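Local coordinates for protein flagellin (Burkholderia pseudomallei, PDB 4CFI) that probably builds the filament of the bacterial flagellum as its repeating subunit and carries epitopes recognised by the immune system, at residues V3-S15 / I57-L69. Numbering follows the deposited sequence.
Sequences VSILQTASSGLTS and IASQTNYNGKNIL
In the N-terminal helical region of flagellin, a beta-hairpin at the end of helix 37-60 lies against helix 2-31 and sets the ring of Y63 against I5. I5 CG1 sits over one ring face, 3.7 Å from the Y63 centroid and 24° off the normal, a CH-pi contact. T8 OG1 meets the edge of the same ring, 3.5 Å from Y63 CD1, while S4 lies obliquely beside the phenol end, its OG 3.3 Å from Y63 CE1. The T8 hydroxyl also donates to S4 O within the helix, on the carbonyl face opposite to T8 N; with OG1 so engaged, beside its own backbone N (chi1 -55°), the methyl is directed at the hairpin, CG2 3.4 Å from N62 O. The two-residue hairpin loop, N64-G65, makes a type I' turn from Y63 to K66, whose backbone N and O groups hydrogen-bond to each other in both directions. Just beyond it I68 extends CD1 to the A9 backbone, 3.5 Å from A9 N, and against T8 CG2. At G12 the helix has no side chain, and L69 CD1 approaches to 3.8 Å from G12 CA; L69 CD2 meets L13 CD2. T61 OG1, in the first residue past helix 37-60, donates a 2.7 Å hydrogen bond to I57 O. I57 closes the far end, CG2 on G12 O and CD1 on S15 CB, while L13 also packs on helix 227-257 and I5 on strand 74-79.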
loop_
_atom_site.group_PDB
_atom_site.type_symbol
_atom_site.label_atom_id
_atom_site.label_comp_id
_atom_site.label_asym_id
_atom_site.label_seq_id
_atom_site.Cartn_x
_atom_site.Cartn_y
_atom_site.Cartn_z
ATOM N N VAL A 3 26.580 -5.615 18.698
ATOM C CA VAL A 3 25.396 -6.279 19.226
ATOM C C VAL A 3 24.468 -5.258 19.908
ATOM O O VAL A 3 23.247 -5.284 19.701
ATOM C CB VAL A 3 25.774 -7.441 20.170
ATOM C CG1 VAL A 3 24.545 -7.984 20.888
ATOM C CG2 VAL A 3 26.462 -8.544 19.374
ATOM N N SER A 4 25.024 -4.349 20.700
ATOM C CA SER A 4 24.203 -3.363 21.398
ATOM C C SER A 4 23.551 -2.352 20.440
ATOM O O SER A 4 22.380 -1.986 20.618
ATOM C CB SER A 4 25.013 -2.630 22.459
ATOM O OG SER A 4 24.142 -1.996 23.379
ATOM N N ILE A 5 24.288 -1.911 19.424
ATOM C CA ILE A 5 23.721 -1.014 18.406
ATOM C C ILE A 5 22.558 -1.691 17.705
ATOM O O ILE A 5 21.501 -1.082 17.523
ATOM C CB ILE A 5 24.782 -0.555 17.388
ATOM C CG1 ILE A 5 25.764 0.392 18.084
ATOM C CG2 ILE A 5 24.127 0.122 16.182
ATOM C CD1 ILE A 5 27.094 0.542 17.380
ATOM N N LEU A 6 22.735 -2.958 17.347
ATOM C CA LEU A 6 21.687 -3.719 16.676
ATOM C C LEU A 6 20.457 -3.854 17.560
ATOM O O LEU A 6 19.338 -3.752 17.069
ATOM C CB LEU A 6 22.208 -5.098 16.272
ATOM C CG LEU A 6 23.226 -5.084 15.130
ATOM C CD1 LEU A 6 23.969 -6.404 15.026
ATOM C CD2 LEU A 6 22.523 -4.763 13.826
ATOM N N GLN A 7 20.657 -4.069 18.857
ATOM C CA GLN A 7 19.531 -4.166 19.786
ATOM C C GLN A 7 18.782 -2.852 19.869
ATOM O O GLN A 7 17.544 -2.829 19.897
ATOM C CB GLN A 7 19.991 -4.558 21.189
ATOM C CG GLN A 7 18.860 -4.659 22.204
ATOM C CD GLN A 7 17.785 -5.670 21.550
ATOM O OE1 GLN A 7 18.129 -6.314 21.272
ATOM N NE2 GLN A 7 16.423 -5.273 21.456
ATOM N N THR A 8 19.518 -1.751 19.912
ATOM C CA THR A 8 18.889 -0.443 20.013
ATOM C C THR A 8 18.040 -0.157 18.767
ATOM O O THR A 8 16.913 0.334 18.862
ATOM C CB THR A 8 19.946 0.657 20.211
ATOM O OG1 THR A 8 20.759 0.335 21.349
ATOM C CG2 THR A 8 19.286 1.997 20.414
ATOM N N ALA A 9 18.570 -0.483 17.602
ATOM C CA ALA A 9 17.808 -0.340 16.383
ATOM C C ALA A 9 16.567 -1.231 16.409
ATOM O O ALA A 9 15.480 -0.783 16.074
ATOM C CB ALA A 9 18.692 -0.702 15.198
ATOM N N SER A 10 16.731 -2.493 16.791
ATOM C CA SER A 10 15.622 -3.444 16.787
ATOM C C SER A 10 14.527 -3.056 17.780
ATOM O O SER A 10 13.335 -3.276 17.516
ATOM C CB SER A 10 16.124 -4.849 17.075
ATOM O OG SER A 10 15.044 -5.755 17.174
ATOM N N SER A 11 14.925 -2.474 18.908
ATOM C CA SER A 11 13.969 -1.935 19.862
ATOM C C SER A 11 13.116 -0.847 19.223
ATOM O O SER A 11 11.888 -0.888 19.303
ATOM C CB SER A 11 14.700 -1.382 21.082
ATOM O OG SER A 11 13.781 -0.918 22.055
ATOM N N GLY A 12 13.766 0.106 18.562
ATOM C CA GLY A 12 13.089 1.189 17.870
ATOM C C GLY A 12 12.132 0.645 16.827
ATOM O O GLY A 12 11.020 1.145 16.689
ATOM N N LEU A 13 12.553 -0.375 16.079
ATOM C CA LEU A 13 11.670 -0.971 15.075
ATOM C C LEU A 13 10.442 -1.610 15.703
ATOM O O LEU A 13 9.362 -1.550 15.136
ATOM C CB LEU A 13 12.418 -1.969 14.198
ATOM C CG LEU A 13 13.533 -1.383 13.336
ATOM C CD1 LEU A 13 14.245 -2.463 12.543
ATOM C CD2 LEU A 13 13.037 -0.314 12.394
ATOM N N THR A 14 10.593 -2.214 16.871
ATOM C CA THR A 14 9.434 -2.767 17.584
ATOM C C THR A 14 8.479 -1.656 18.023
ATOM O O THR A 14 7.256 -1.805 17.923
ATOM C CB THR A 14 9.881 -3.638 18.758
ATOM O OG1 THR A 14 10.525 -4.785 18.211
ATOM C CG2 THR A 14 8.685 -4.083 19.620
ATOM N N SER A 15 9.009 -0.536 18.500
ATOM C CA SER A 15 8.154 0.623 18.773
ATOM C C SER A 15 7.397 1.073 17.534
ATOM O O SER A 15 6.205 1.346 17.581
ATOM C CB SER A 15 8.969 1.797 19.297
ATOM O OG SER A 15 9.596 1.464 20.514
ATOM N N ILE A 57 10.258 8.281 17.104
ATOM C CA ILE A 57 11.127 7.108 17.071
ATOM C C ILE A 57 12.253 7.328 16.044
ATOM O O ILE A 57 13.433 7.034 16.303
ATOM C CB ILE A 57 10.306 5.831 16.771
ATOM C CG1 ILE A 57 9.317 5.534 17.915
ATOM C CG2 ILE A 57 11.229 4.661 16.484
ATOM C CD1 ILE A 57 8.123 4.697 17.477
ATOM N N ALA A 58 11.896 7.837 14.869
ATOM C CA ALA A 58 12.879 8.031 13.800
ATOM C C ALA A 58 13.920 9.097 14.152
ATOM O O ALA A 58 15.097 8.947 13.814
ATOM C CB ALA A 58 12.205 8.386 12.484
ATOM N N SER A 59 13.493 10.175 14.800
ATOM C CA SER A 59 14.398 11.281 15.123
ATOM C C SER A 59 15.156 11.116 16.441
ATOM O O SER A 59 16.125 11.839 16.676
ATOM C CB SER A 59 13.670 12.635 15.089
ATOM O OG SER A 59 12.737 12.781 16.143
ATOM N N GLN A 60 14.732 10.184 17.294
ATOM C CA GLN A 60 15.316 10.075 18.622
ATOM C C GLN A 60 15.976 8.732 18.936
ATOM O O GLN A 60 16.728 8.666 19.917
ATOM C CB GLN A 60 14.272 10.405 19.703
ATOM C CG GLN A 60 13.593 11.765 19.546
ATOM C CD GLN A 60 14.532 12.946 19.362
ATOM O OE1 GLN A 60 14.249 13.882 18.567
ATOM N NE2 GLN A 60 15.643 12.934 20.080
ATOM N N THR A 61 15.739 7.668 18.163
ATOM C CA THR A 61 16.372 6.389 18.485
ATOM C C THR A 61 17.873 6.564 18.265
ATOM O O THR A 61 18.303 6.945 17.164
ATOM C CB THR A 61 15.860 5.243 17.600
ATOM O OG1 THR A 61 14.450 5.093 17.809
ATOM C CG2 THR A 61 16.517 3.936 17.967
ATOM N N ASN A 62 18.673 6.326 19.307
ATOM C CA ASN A 62 20.093 6.652 19.225
ATOM C C ASN A 62 20.911 5.730 20.091
ATOM O O ASN A 62 20.425 5.176 21.072
ATOM C CB ASN A 62 20.358 8.145 19.546
ATOM C CG ASN A 62 20.184 8.495 21.015
ATOM O OD1 ASN A 62 19.163 9.072 21.401
ATOM N ND2 ASN A 62 21.187 8.203 21.825
ATOM N N TYR A 63 22.171 5.571 19.707
ATOM C CA TYR A 63 23.142 4.835 20.499
ATOM C C TYR A 63 24.255 5.791 20.878
ATOM O O TYR A 63 24.920 6.362 20.007
ATOM C CB TYR A 63 23.703 3.645 19.723
ATOM C CG TYR A 63 24.529 2.736 20.610
ATOM C CD1 TYR A 63 23.915 1.904 21.550
ATOM C CD2 TYR A 63 25.910 2.749 20.553
ATOM C CE1 TYR A 63 24.658 1.089 22.379
ATOM C CE2 TYR A 63 26.667 1.936 21.382
ATOM C CZ TYR A 63 26.030 1.113 22.288
ATOM O OH TYR A 63 26.774 0.314 23.103
ATOM N N ASN A 64 24.445 5.982 22.182
ATOM C CA ASN A 64 25.430 6.932 22.692
ATOM C C ASN A 64 25.306 8.331 22.075
ATOM O O ASN A 64 26.306 9.026 21.862
ATOM C CB ASN A 64 26.862 6.405 22.489
ATOM C CG ASN A 64 27.165 5.176 23.323
ATOM O OD1 ASN A 64 26.479 4.881 24.304
ATOM N ND2 ASN A 64 28.212 4.454 22.939
ATOM N N GLY A 65 24.074 8.742 21.785
ATOM C CA GLY A 65 23.823 10.092 21.279
ATOM C C GLY A 65 23.771 10.194 19.763
ATOM O O GLY A 65 23.502 11.272 19.222
ATOM N N LYS A 66 24.019 9.080 19.076
ATOM C CA LYS A 66 24.064 9.082 17.612
ATOM C C LYS A 66 22.823 8.413 17.022
ATOM O O LYS A 66 22.536 7.250 17.318
ATOM C CB LYS A 66 25.316 8.368 17.139
ATOM C CG LYS A 66 26.577 8.893 17.812
ATOM C CD LYS A 66 26.738 10.406 17.666
ATOM C CE LYS A 66 28.149 10.876 17.997
ATOM N NZ LYS A 66 28.504 10.786 19.440
ATOM N N ASN A 67 22.079 9.147 16.194
ATOM C CA ASN A 67 20.841 8.608 15.601
ATOM C C ASN A 67 21.123 7.391 14.737
ATOM O O ASN A 67 22.111 7.339 13.996
ATOM C CB ASN A 67 20.128 9.660 14.745
ATOM C CG ASN A 67 19.193 10.544 15.552
ATOM O OD1 ASN A 67 19.173 10.492 16.786
ATOM N ND2 ASN A 67 18.411 11.356 14.862
ATOM N N ILE A 68 20.244 6.396 14.822
ATOM C CA ILE A 68 20.430 5.157 14.045
ATOM C C ILE A 68 19.233 4.763 13.160
ATOM O O ILE A 68 19.384 3.851 12.345
ATOM C CB ILE A 68 20.908 3.967 14.902
ATOM C CG1 ILE A 68 19.914 3.692 16.007
ATOM C CG2 ILE A 68 22.314 4.227 15.458
ATOM C CD1 ILE A 68 20.287 2.474 16.828
ATOM N N LEU A 69 18.067 5.429 13.283
ATOM C CA LEU A 69 16.892 5.048 12.475
ATOM C C LEU A 69 16.381 6.154 11.551
ATOM O O LEU A 69 15.306 6.007 10.971
ATOM C CB LEU A 69 15.745 4.535 13.355
ATOM C CG LEU A 69 15.950 3.197 14.051
ATOM C CD1 LEU A 69 14.698 2.808 14.836
ATOM C CD2 LEU A 69 16.337 2.103 13.060
#